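PDB 6VT2: adhesin from Streptococcus sanguinis SK1 = NCTC 7863, which binds sialylated host glycans such as sialyl-T antigen through tandem Siglec-like modules, probably anchoring the bacterium to host glycoproteins. Local coordinates for residues R18-E23 and E129-Q134; V40-G45 and S49-P54; P54-Y59 and I83-H88. One frame throughout, in Å; residues are numbered along the deposited sequence.

Contact 1 (R18-E23 and E129-Q134); sequences RGEEFE and EKYTPQ. With CA (calcium ion), chain I.
Glu20 reaches from the SigLec-like domain to Lys130 and Tyr131, two neighbours in the loop that leads from this immunoglobulin-like module into the atypical Rib domain. One carboxylate therefore answers two polar groups at the junction of the two modules. In Glu20, CG lies opposite the carbonyl carbon (chi1 -49°) and the chain runs on extended, which brings the carboxylate up to Lys130 and Tyr131 from the opposite direction. Its oxygens divide the work. OE1 of Glu20 forms a salt bridge with Lys130 NZ at 2.9 Å, met on the syn side and 17° out of the carboxylate plane. OE2 of Glu20 accepts a hydrogen bond from Tyr131 OH at 3.1 Å, again on the syn side but 23° out of plane, with the oxygen sitting at the edge of the phenol ring.

The two donors are also tied to each other, since Lys130 NZ gives a hydrogen bond to Tyr131 OH at 3.1 Å. This closes a small polar circuit in which the phenol oxygen both donates and accepts. The lysine chain is fully extended, with CG trans to the backbone N, and runs beside the phenol; its CG sits 3.8 Å above the plane of the Tyr131 ring, over the centre. The positive charge of Lys130 would be expected to stabilise the carboxylate of Glu20.

The backbone carbonyl O of Tyr131 is a calcium ligand, joining Thr128 O and Asp190 OD2 in the site. Three waters are also ligands of the calcium. One of them, 2.4 Å from the calcium, is also hydrogen-bonded to Thr132 OG1 at 3.3 Å, and Tyr131 O itself binds the calcium at 2.4 Å.

Contact 2 (V40-G45 and S49-P54); sequences VRNIEG and STYLDP. With A2G (2-acetamido-2-deoxy-alpha-D-galactopyranose), chain D; SIA (N-acetyl-alpha-neuraminic acid), chain B; GAL (beta-D-galactopyranose), chain C.
Asn42 and Asp53 grip each other across the base of the CD loop of this V-set-like immunoglobulin fold, the loop that bears part of the glycan pocket. Asn42 ND2 donates to Asp53 OD1 at 2.8 Å, reaching the anti side of a carboxylate turned 79° from the amide plane. The other amide atom, Asn42 OD1, accepts from Asp53 N at 3.1 Å and also from Lys98 NZ, a combination that should hold the amide against flipping. The backbones are joined as well, by a nearly straight bond from Asn42 N to Tyr51 O, 2.9 Å long with an angle of 170° at the hydrogen.

These bonds probably help to position Asp53, which meets the sugar. With CG wedged between the backbone N and carbonyl carbon (chi1 88°), Asp53 gives one oxygen to Asn42 and the other to the ligand: Asp53 OD2 accepts from O9 of the sialic acid at 2.9 Å. Further along, Glu44 bends at chi2 and its OE1 receives the amide N2 of the GalNAc residue at 2.7 Å, while Ile43 CG2 packs against both the GalNAc and the galactose.

Arg41 braces the loop from within. Its NE donates to Asn42 O at 3.0 Å, NH1 bonds to Ala46 O, and NH2 makes weak bonds to the carbonyls of Ile43, Glu44 and Gly45; CB of Ser49 lies over one face of the guanidinium, toward its rim. Ser49 OG meanwhile accepts from Tyr51 N, forming an ST turn, and the Tyr51 ring turns its edge to Asn42 ND2. A water donates to both Val40 O and Thr50 O. On the apolar side Leu52 packs on Val40, its CD2 3.8 Å from Val40 CG1.

Contact 3 (P54-Y59 and I83-H88); sequences PNWIRY and IVPINH
Trp56 packs its indole on Val84, Pro85 and His88, joining the type I turn that leads into strand 58-61 to the EF loop that follows strand 76-83 in the same V-set-like domain. CG is set between the backbone N and the carbonyl carbon (chi1 50°), and this places the ring against these three residues.

The side chain begins with Trp56 CB against a carbonyl, 3.6 Å from Ile83 O. At the pyrrole part of the indole Pro85 takes over: CD1 touches Pro85 CG, and both CG and CD of the proline approach NE1. Pro85 CD stands 3.5 Å from the centroid of the five-membered ring of Trp56 and only 9° off its normal, a CH-pi contact squarely over the face. The opposite face is covered from within its own turn by Pro54, whose CB lies 3.2 Å above the ring plane toward the rim, so that two prolines clasp the indole and probably limit its swing.

Along the six-membered ring the partners change again. Trp56 CZ3 touches Val84 CG2 at 3.9 Å. Leu122 and Ile124 of strand 119-125 add further apolar cover. Trp56 CZ2 meets the imidazole of His88, 3.6 Å from His88 CD2, with the ring planes at 90° to each other. His88 is directed by a polar partner too, since its NE2 is hydrogen-bonded to Tyr96 OH, and its side chain comes within about 4 Å (nearest atoms) of the bound sialic acid. The tryptophan therefore packs on a residue close to the sialic acid.

The two backbones are bridged beside this packing by a water, which donates to Trp56 O at 2.7 Å and accepts from Ile83 N at 2.9 Å.

In the fold
Contacts 2 and 3 lie in the N-terminal SigLec-like domain, contact 2 at the glycan pocket, and contact 1 joins this domain to the atypical Rib domain. Contact 3 lies between, its centre about 15 Å from each of the other two centres, which are about 27 Å apart. Along the chain, contact 2 precedes contact 3 and shares Pro54 with it, while the segments of contact 1 bracket both. Strands 21-29, 76-83 and 58-61 of one antiparallel sheet link contacts 1 and 3, which meet where Glu20 O faces Val84 N; Leu52 packs on Ile57 and Tyr59 between contacts 2 and 3. The three contacts thus form a connected series from the domain junction to the glycan-binding loop.

Contact 1 (R18-E23 and E129-Q134)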
loop_
_atom_site.group_PDB
_atom_site.type_symbol
_atom_site.label_atom_id
_atom_site.label_comp_id
_atom_site.label_asym_id
_atom_site.label_seq_id
_atom_site.Cartn_x
_atom_site.Cartn_y
_atom_site.Cartn_z
ATOM N N ARG A 18 -7.674 -10.345 33.324
ATOM C CA ARG A 18 -7.752 -9.205 34.219
ATOM C C ARG A 18 -8.229 -7.983 33.431
ATOM O O ARG A 18 -7.668 -7.711 32.434
ATOM C CB ARG A 18 -6.357 -8.975 34.776
ATOM C CG ARG A 18 -6.283 -7.737 35.623
ATOM C CD ARG A 18 -5.004 -7.711 36.409
ATOM N NE ARG A 18 -3.855 -7.809 35.549
ATOM C CZ ARG A 18 -2.608 -7.766 35.953
ATOM N NH1 ARG A 18 -2.360 -7.681 37.225
ATOM N NH2 ARG A 18 -1.621 -7.819 35.094
ATOM N N GLY A 19 -9.258 -7.288 33.912
ATOM C CA GLY A 19 -9.783 -6.087 33.272
ATOM C C GLY A 19 -10.897 -6.353 32.300
ATOM O O GLY A 19 -11.587 -5.421 31.993
ATOM N N GLU A 20 -11.057 -7.594 31.870
ATOM C CA GLU A 20 -11.989 -7.905 30.763
ATOM C C GLU A 20 -13.272 -8.579 31.210
ATOM O O GLU A 20 -13.320 -9.095 32.265
ATOM C CB GLU A 20 -11.260 -8.768 29.754
ATOM C CG GLU A 20 -9.910 -8.178 29.402
ATOM C CD GLU A 20 -9.337 -8.614 28.084
ATOM O OE1 GLU A 20 -9.822 -9.569 27.549
ATOM O OE2 GLU A 20 -8.382 -8.005 27.651
ATOM N N GLU A 21 -14.247 -8.547 30.321
ATOM C CA GLU A 21 -15.503 -9.261 30.565
ATOM C C GLU A 21 -15.233 -10.731 30.321
ATOM O O GLU A 21 -14.398 -11.029 29.477
ATOM C CB GLU A 21 -16.582 -8.858 29.568
ATOM C CG GLU A 21 -17.008 -7.407 29.585
ATOM C CD GLU A 21 -17.842 -7.000 28.378
ATOM O OE1 GLU A 21 -17.941 -7.790 27.417
ATOM O OE2 GLU A 21 -18.409 -5.900 28.414
ATOM N N PHE A 22 -15.899 -11.601 31.065
ATOM C CA PHE A 22 -15.854 -13.050 30.805
ATOM C C PHE A 22 -17.303 -13.525 30.792
ATOM O O PHE A 22 -18.116 -12.883 31.334
ATOM C CB PHE A 22 -15.075 -13.858 31.843
ATOM C CG PHE A 22 -15.650 -13.787 33.234
ATOM C CD1 PHE A 22 -15.303 -12.743 34.069
ATOM C CD2 PHE A 22 -16.527 -14.750 33.708
ATOM C CE1 PHE A 22 -15.827 -12.653 35.342
ATOM C CE2 PHE A 22 -17.047 -14.656 34.987
ATOM C CZ PHE A 22 -16.696 -13.608 35.800
ATOM N N GLU A 23 -17.530 -14.638 30.111
ATOM C CA GLU A 23 -18.878 -15.230 30.054
ATOM C C GLU A 23 -18.730 -16.695 29.717
ATOM O O GLU A 23 -17.887 -16.998 28.913
ATOM C CB GLU A 23 -19.714 -14.526 28.990
ATOM C CG GLU A 23 -20.977 -15.239 28.565
ATOM C CD GLU A 23 -21.542 -14.533 27.356
ATOM O OE1 GLU A 23 -22.229 -13.574 27.548
ATOM O OE2 GLU A 23 -21.207 -14.911 26.239
ATOM N N GLU A 129 -1.246 -12.470 28.270
ATOM C CA GLU A 129 -1.336 -13.861 27.843
ATOM C C GLU A 129 -2.346 -14.056 26.731
ATOM O O GLU A 129 -2.309 -15.068 26.022
ATOM C CB GLU A 129 -1.668 -14.738 29.047
ATOM C CG GLU A 129 -0.476 -14.876 29.940
ATOM C CD GLU A 129 -0.712 -15.831 31.074
ATOM O OE1 GLU A 129 -1.850 -16.322 31.226
ATOM O OE2 GLU A 129 0.239 -16.083 31.808
ATOM N N LYS A 130 -3.276 -13.137 26.583
ATOM C CA LYS A 130 -4.234 -13.192 25.496
ATOM C C LYS A 130 -3.657 -12.658 24.192
ATOM O O LYS A 130 -3.986 -13.159 23.128
ATOM C CB LYS A 130 -5.491 -12.427 25.935
ATOM C CG LYS A 130 -6.497 -12.271 24.905
ATOM C CD LYS A 130 -7.728 -11.600 25.503
ATOM C CE LYS A 130 -8.857 -11.580 24.449
ATOM N NZ LYS A 130 -9.881 -10.550 24.783
ATOM N N TYR A 131 -2.778 -11.670 24.241
ATOM C CA TYR A 131 -2.343 -10.937 23.061
ATOM C C TYR A 131 -0.892 -11.273 22.732
ATOM O O TYR A 131 -0.019 -11.306 23.612
ATOM C CB TYR A 131 -2.538 -9.438 23.301
ATOM C CG TYR A 131 -3.943 -9.074 23.634
ATOM C CD1 TYR A 131 -4.953 -9.170 22.667
ATOM C CD2 TYR A 131 -4.293 -8.671 24.906
ATOM C CE1 TYR A 131 -6.276 -8.858 22.972
ATOM C CE2 TYR A 131 -5.617 -8.361 25.226
ATOM C CZ TYR A 131 -6.594 -8.424 24.226
ATOM O OH TYR A 131 -7.904 -8.136 24.543
ATOM N N THR A 132 -0.657 -11.594 21.469
ATOM C CA THR A 132 0.685 -11.878 20.967
ATOM C C THR A 132 0.934 -10.902 19.819
ATOM O O THR A 132 0.382 -11.076 18.713
ATOM C CB THR A 132 0.824 -13.320 20.512
ATOM O OG1 THR A 132 0.519 -14.196 21.610
ATOM C CG2 THR A 132 2.265 -13.593 20.053
ATOM N N PRO A 133 1.741 -9.867 20.018
ATOM C CA PRO A 133 1.894 -8.849 18.969
ATOM C C PRO A 133 2.694 -9.371 17.796
ATOM O O PRO A 133 3.610 -10.185 17.948
ATOM C CB PRO A 133 2.647 -7.704 19.654
ATOM C CG PRO A 133 2.698 -8.044 21.127
ATOM C CD PRO A 133 2.552 -9.573 21.207
ATOM N N GLN A 134 2.354 -8.864 16.619
ATOM C CA GLN A 134 3.099 -9.183 15.413
ATOM C C GLN A 134 4.203 -8.155 15.219
ATOM O O GLN A 134 4.091 -7.000 15.639
ATOM C CB GLN A 134 2.175 -9.208 14.196
ATOM C CG GLN A 134 1.204 -10.397 14.198
ATOM C CD GLN A 134 1.556 -11.445 13.162
ATOM O OE1 GLN A 134 2.525 -11.298 12.407
ATOM N NE2 GLN A 134 0.758 -12.507 13.107
HETATM CA CA CA I . 1.778 -11.451 25.189
HETATM O O HOH W 1 1.181 -13.684 24.772
HETATM O O HOH W 2 3.079 -12.786 26.606
HETATM O O HOH W 3 3.243 -12.370 23.449
#

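Contact 2 (V40-G45 and S49-P54)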
loop_
_atom_site.group_PDB
_atom_site.type_symbol
_atom_site.label_atom_id
_atom_site.label_comp_id
_atom_site.label_asym_id
_atom_site.label_seq_id
_atom_site.Cartn_x
_atom_site.Cartn_y
_atom_site.Cartn_z
ATOM N N VAL A 40 -25.019 -20.735 41.860
ATOM C CA VAL A 40 -23.551 -20.715 41.827
ATOM C C VAL A 40 -23.166 -20.278 43.224
ATOM O O VAL A 40 -23.651 -19.295 43.632
ATOM C CB VAL A 40 -23.000 -19.760 40.775
ATOM C CG1 VAL A 40 -21.485 -19.808 40.770
ATOM C CG2 VAL A 40 -23.546 -20.095 39.426
ATOM N N ARG A 41 -22.321 -21.036 43.894
ATOM C CA ARG A 41 -22.044 -20.665 45.278
ATOM C C ARG A 41 -20.628 -21.050 45.694
ATOM O O ARG A 41 -20.004 -21.892 45.110
ATOM C CB ARG A 41 -23.031 -21.361 46.223
ATOM C CG ARG A 41 -23.005 -22.877 46.128
ATOM C CD ARG A 41 -23.767 -23.588 47.248
ATOM N NE ARG A 41 -23.002 -23.632 48.452
ATOM C CZ ARG A 41 -23.454 -24.088 49.587
ATOM N NH1 ARG A 41 -24.688 -24.532 49.661
ATOM N NH2 ARG A 41 -22.668 -24.130 50.631
ATOM N N ASN A 42 -20.217 -20.432 46.796
ATOM C CA ASN A 42 -18.986 -20.854 47.472
ATOM C C ASN A 42 -19.230 -22.201 48.119
ATOM O O ASN A 42 -20.278 -22.417 48.530
ATOM C CB ASN A 42 -18.670 -19.933 48.642
ATOM C CG ASN A 42 -18.201 -18.598 48.155
ATOM O OD1 ASN A 42 -18.234 -18.401 46.970
ATOM N ND2 ASN A 42 -17.789 -17.712 49.035
ATOM N N ILE A 43 -18.206 -23.003 48.280
ATOM C CA ILE A 43 -18.341 -24.299 48.995
ATOM C C ILE A 43 -18.823 -24.048 50.417
ATOM O O ILE A 43 -19.571 -24.849 50.920
ATOM C CB ILE A 43 -17.009 -25.099 48.975
ATOM C CG1 ILE A 43 -17.190 -26.530 49.493
ATOM C CG2 ILE A 43 -15.876 -24.400 49.725
ATOM C CD1 ILE A 43 -18.254 -27.343 48.780
ATOM N N GLU A 44 -18.373 -22.972 51.013
ATOM C CA GLU A 44 -18.684 -22.674 52.414
ATOM C C GLU A 44 -20.155 -22.365 52.545
ATOM O O GLU A 44 -20.696 -21.757 51.668
ATOM C CB GLU A 44 -17.968 -21.445 52.966
ATOM C CG GLU A 44 -16.459 -21.474 53.037
ATOM C CD GLU A 44 -15.680 -21.339 51.741
ATOM O OE1 GLU A 44 -14.487 -21.602 51.747
ATOM O OE2 GLU A 44 -16.268 -20.950 50.750
ATOM N N GLY A 45 -20.697 -22.728 53.690
ATOM C CA GLY A 45 -22.091 -22.456 54.006
ATOM C C GLY A 45 -22.912 -23.706 54.196
ATOM O O GLY A 45 -22.452 -24.784 53.832
ATOM N N SER A 49 -27.241 -22.548 51.368
ATOM C CA SER A 49 -26.508 -21.308 51.115
ATOM C C SER A 49 -26.385 -20.998 49.623
ATOM O O SER A 49 -26.166 -21.873 48.864
ATOM C CB SER A 49 -25.140 -21.380 51.709
ATOM O OG SER A 49 -24.448 -20.195 51.490
ATOM N N THR A 50 -26.527 -19.741 49.261
ATOM C CA THR A 50 -26.175 -19.290 47.925
ATOM C C THR A 50 -25.147 -18.181 47.975
ATOM O O THR A 50 -24.986 -17.465 46.983
ATOM C CB THR A 50 -27.405 -18.841 47.157
ATOM O OG1 THR A 50 -27.961 -17.710 47.814
ATOM C CG2 THR A 50 -28.427 -19.934 47.077
ATOM N N TYR A 51 -24.492 -17.983 49.123
ATOM C CA TYR A 51 -23.412 -17.006 49.236
ATOM C C TYR A 51 -22.325 -17.314 48.216
ATOM O O TYR A 51 -21.858 -18.447 48.100
ATOM C CB TYR A 51 -22.854 -17.047 50.642
ATOM C CG TYR A 51 -21.788 -16.030 50.952
ATOM C CD1 TYR A 51 -20.486 -16.274 50.644
ATOM C CD2 TYR A 51 -22.111 -14.832 51.572
ATOM C CE1 TYR A 51 -19.511 -15.359 50.890
ATOM C CE2 TYR A 51 -21.155 -13.939 51.876
ATOM C CZ TYR A 51 -19.848 -14.205 51.547
ATOM O OH TYR A 51 -18.823 -13.351 51.797
ATOM N N LEU A 52 -21.910 -16.283 47.477
ATOM C CA LEU A 52 -20.944 -16.407 46.400
ATOM C C LEU A 52 -20.057 -15.168 46.426
ATOM O O LEU A 52 -20.543 -14.105 46.432
ATOM C CB LEU A 52 -21.670 -16.490 45.059
ATOM C CG LEU A 52 -20.755 -16.494 43.844
ATOM C CD1 LEU A 52 -19.911 -17.737 43.837
ATOM C CD2 LEU A 52 -21.556 -16.421 42.552
ATOM N N ASP A 53 -18.764 -15.371 46.470
ATOM C CA ASP A 53 -17.842 -14.265 46.338
ATOM C C ASP A 53 -16.809 -14.692 45.266
ATOM O O ASP A 53 -16.632 -15.814 45.086
ATOM C CB ASP A 53 -17.296 -13.742 47.657
ATOM C CG ASP A 53 -16.065 -14.452 48.095
ATOM O OD1 ASP A 53 -16.143 -15.489 48.610
ATOM O OD2 ASP A 53 -14.953 -14.067 47.657
ATOM N N PRO A 54 -16.070 -13.833 44.581
ATOM C CA PRO A 54 -16.224 -12.394 44.646
ATOM C C PRO A 54 -17.521 -11.816 44.099
ATOM O O PRO A 54 -18.185 -12.438 43.415
ATOM C CB PRO A 54 -15.131 -11.860 43.726
ATOM C CG PRO A 54 -14.145 -12.966 43.672
ATOM C CD PRO A 54 -14.861 -14.228 43.984
HETATM O O5 A2G D . -13.805 -26.327 54.170
HETATM C C1 A2G D . -13.824 -24.906 54.269
HETATM O O1 A2G D . -15.082 -24.445 53.774
HETATM C C2 A2G D . -12.686 -24.349 53.413
HETATM N N2 A2G D . -12.830 -22.903 53.414
HETATM C C3 A2G D . -12.856 -24.764 51.959
HETATM O O3 A2G D . -11.726 -24.300 51.204
HETATM C C4 A2G D . -12.986 -26.284 51.884
HETATM O O4 A2G D . -11.739 -26.881 52.240
HETATM C C5 A2G D . -14.082 -26.771 52.840
HETATM C C6 A2G D . -14.229 -28.289 52.860
HETATM O O6 A2G D . -15.477 -28.611 53.486
HETATM C C7 A2G D . -11.930 -22.127 54.018
HETATM O O7 A2G D . -10.962 -22.590 54.594
HETATM C C8 A2G D . -12.184 -20.650 53.950
HETATM C C1 SIA B . -10.314 -21.523 45.374
HETATM C C2 SIA B . -9.518 -21.161 46.702
HETATM C C3 SIA B . -8.029 -20.866 46.488
HETATM C C4 SIA B . -7.757 -19.594 45.682
HETATM C C5 SIA B . -8.512 -18.402 46.286
HETATM C C6 SIA B . -10.001 -18.776 46.506
HETATM C C7 SIA B . -10.829 -17.718 47.281
HETATM C C8 SIA B . -12.220 -18.291 47.657
HETATM C C9 SIA B . -13.156 -17.168 48.088
HETATM C C10 SIA B . -7.851 -16.073 45.806
HETATM C C11 SIA B . -7.876 -14.951 44.770
HETATM N N5 SIA B . -8.441 -17.228 45.418
HETATM O O1A SIA B . -9.699 -22.174 44.501
HETATM O O1B SIA B . -11.516 -21.137 45.389
HETATM O O4 SIA B . -6.348 -19.288 45.649
HETATM O O6 SIA B . -10.108 -19.959 47.290
HETATM O O7 SIA B . -10.112 -17.238 48.407
HETATM O O8 SIA B . -12.747 -19.016 46.540
HETATM O O9 SIA B . -13.544 -16.435 46.922
HETATM O O10 SIA B . -7.333 -15.917 46.909
HETATM C C1 GAL C . -11.938 -23.840 49.927
HETATM C C2 GAL C . -10.667 -23.075 49.501
HETATM C C3 GAL C . -10.690 -22.759 48.010
HETATM C C4 GAL C . -10.969 -24.030 47.196
HETATM C C5 GAL C . -12.266 -24.654 47.704
HETATM C C6 GAL C . -12.657 -25.963 46.993
HETATM O O2 GAL C . -10.569 -21.829 50.168
HETATM O O3 GAL C . -9.443 -22.216 47.583
HETATM O O4 GAL C . -9.905 -24.943 47.335
HETATM O O5 GAL C . -12.143 -24.967 49.091
HETATM O O6 GAL C . -13.939 -26.415 47.407
HETATM O O HOH W 4 -25.410 -17.121 44.456
HETATM O O HOH W 5 -22.390 -20.579 49.921
#

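Contact 3 (P54-Y59 and I83-H88)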
loop_
_atom_site.group_PDB
_atom_site.type_symbol
_atom_site.label_atom_id
_atom_site.label_comp_id
_atom_site.label_asym_id
_atom_site.label_seq_id
_atom_site.Cartn_x
_atom_site.Cartn_y
_atom_site.Cartn_z
ATOM N N PRO A 54 -16.070 -13.833 44.581
ATOM C CA PRO A 54 -16.224 -12.394 44.646
ATOM C C PRO A 54 -17.521 -11.816 44.099
ATOM O O PRO A 54 -18.185 -12.438 43.415
ATOM C CB PRO A 54 -15.131 -11.860 43.726
ATOM C CG PRO A 54 -14.145 -12.966 43.672
ATOM C CD PRO A 54 -14.861 -14.228 43.984
ATOM N N ASN A 55 -17.767 -10.576 44.459
ATOM C CA ASN A 55 -18.997 -9.875 44.060
ATOM C C ASN A 55 -19.083 -9.684 42.547
ATOM O O ASN A 55 -20.149 -9.538 42.106
ATOM C CB ASN A 55 -19.117 -8.565 44.811
ATOM C CG ASN A 55 -18.053 -7.566 44.460
ATOM O OD1 ASN A 55 -17.015 -7.896 43.938
ATOM N ND2 ASN A 55 -18.307 -6.354 44.893
ATOM N N TRP A 56 -17.988 -9.736 41.805
ATOM C CA TRP A 56 -18.043 -9.548 40.360
ATOM C C TRP A 56 -18.351 -10.831 39.582
ATOM O O TRP A 56 -18.472 -10.714 38.435
ATOM C CB TRP A 56 -16.769 -8.838 39.903
ATOM C CG TRP A 56 -15.501 -9.446 40.402
ATOM C CD1 TRP A 56 -14.792 -9.039 41.467
ATOM C CD2 TRP A 56 -14.826 -10.581 39.862
ATOM N NE1 TRP A 56 -13.718 -9.840 41.622
ATOM C CE2 TRP A 56 -13.689 -10.779 40.654
ATOM C CE3 TRP A 56 -15.030 -11.395 38.765
ATOM C CZ2 TRP A 56 -12.777 -11.776 40.399
ATOM C CZ3 TRP A 56 -14.143 -12.402 38.532
ATOM C CH2 TRP A 56 -13.049 -12.596 39.348
ATOM N N ILE A 57 -18.424 -11.989 40.229
ATOM C CA ILE A 57 -18.897 -13.181 39.547
ATOM C C ILE A 57 -20.413 -13.128 39.619
ATOM O O ILE A 57 -20.990 -13.118 40.709
ATOM C CB ILE A 57 -18.370 -14.448 40.203
ATOM C CG1 ILE A 57 -16.859 -14.487 40.154
ATOM C CG2 ILE A 57 -18.987 -15.664 39.464
ATOM C CD1 ILE A 57 -16.294 -15.763 40.895
ATOM N N ARG A 58 -21.071 -13.061 38.463
ATOM C CA ARG A 58 -22.516 -12.896 38.379
ATOM C C ARG A 58 -23.073 -14.054 37.568
ATOM O O ARG A 58 -22.389 -14.685 36.887
ATOM C CB ARG A 58 -22.804 -11.575 37.670
ATOM C CG ARG A 58 -22.167 -10.425 38.414
ATOM C CD ARG A 58 -22.421 -9.115 37.739
ATOM N NE ARG A 58 -23.833 -8.795 37.740
ATOM C CZ ARG A 58 -24.363 -7.841 36.991
ATOM N NH1 ARG A 58 -23.587 -7.094 36.235
ATOM N NH2 ARG A 58 -25.661 -7.606 37.016
ATOM N N TYR A 59 -24.335 -14.300 37.778
ATOM C CA TYR A 59 -24.983 -15.325 36.991
ATOM C C TYR A 59 -26.452 -15.030 36.799
ATOM O O TYR A 59 -27.023 -14.381 37.586
ATOM C CB TYR A 59 -24.759 -16.745 37.498
ATOM C CG TYR A 59 -25.355 -17.019 38.836
ATOM C CD1 TYR A 59 -24.762 -16.582 39.984
ATOM C CD2 TYR A 59 -26.468 -17.810 38.936
ATOM C CE1 TYR A 59 -25.307 -16.867 41.218
ATOM C CE2 TYR A 59 -27.017 -18.111 40.154
ATOM C CZ TYR A 59 -26.428 -17.657 41.302
ATOM O OH TYR A 59 -27.004 -18.008 42.475
ATOM N N ILE A 83 -16.989 -8.889 35.033
ATOM C CA ILE A 83 -15.809 -8.119 34.628
ATOM C C ILE A 83 -14.764 -8.324 35.720
ATOM O O ILE A 83 -15.020 -7.992 36.887
ATOM C CB ILE A 83 -16.157 -6.637 34.452
ATOM C CG1 ILE A 83 -17.176 -6.499 33.340
ATOM C CG2 ILE A 83 -14.875 -5.877 34.205
ATOM C CD1 ILE A 83 -17.795 -5.105 33.349
ATOM N N VAL A 84 -13.606 -8.874 35.349
ATOM C CA VAL A 84 -12.523 -9.006 36.335
ATOM C C VAL A 84 -11.969 -7.633 36.620
ATOM O O VAL A 84 -11.615 -6.946 35.673
ATOM C CB VAL A 84 -11.412 -9.907 35.828
ATOM C CG1 VAL A 84 -10.305 -10.066 36.862
ATOM C CG2 VAL A 84 -12.055 -11.286 35.416
ATOM N N PRO A 85 -11.783 -7.250 37.879
ATOM C CA PRO A 85 -11.253 -5.930 38.193
ATOM C C PRO A 85 -9.884 -5.763 37.558
ATOM O O PRO A 85 -9.062 -6.685 37.516
ATOM C CB PRO A 85 -11.181 -5.928 39.721
ATOM C CG PRO A 85 -12.289 -6.958 40.132
ATOM C CD PRO A 85 -12.249 -7.985 39.078
ATOM N N ILE A 86 -9.623 -4.520 37.169
ATOM C CA ILE A 86 -8.421 -4.204 36.462
ATOM C C ILE A 86 -7.199 -4.407 37.339
ATOM O O ILE A 86 -6.111 -4.601 36.794
ATOM C CB ILE A 86 -8.478 -2.764 35.942
ATOM C CG1 ILE A 86 -7.408 -2.554 34.845
ATOM C CG2 ILE A 86 -8.317 -1.787 37.087
ATOM C CD1 ILE A 86 -7.607 -3.352 33.632
ATOM N N ASN A 87 -7.334 -4.365 38.665
ATOM C CA ASN A 87 -6.183 -4.552 39.551
ATOM C C ASN A 87 -6.189 -5.893 40.285
ATOM O O ASN A 87 -5.487 -6.056 41.297
ATOM C CB ASN A 87 -6.116 -3.432 40.580
ATOM C CG ASN A 87 -7.308 -3.416 41.491
ATOM O OD1 ASN A 87 -8.402 -3.785 41.087
ATOM N ND2 ASN A 87 -7.110 -2.961 42.710
ATOM N N HIS A 88 -6.996 -6.841 39.819
ATOM C CA HIS A 88 -6.948 -8.176 40.385
ATOM C C HIS A 88 -5.529 -8.719 40.260
ATOM O O HIS A 88 -4.829 -8.480 39.277
ATOM C CB HIS A 88 -7.933 -9.069 39.633
ATOM C CG HIS A 88 -8.363 -10.260 40.404
ATOM N ND1 HIS A 88 -7.546 -11.354 40.539
ATOM C CD2 HIS A 88 -9.482 -10.536 41.121
ATOM C CE1 HIS A 88 -8.134 -12.252 41.321
ATOM N NE2 HIS A 88 -9.316 -11.785 41.681
HETATM O O HOH W 6 -18.846 -8.305 37.192
#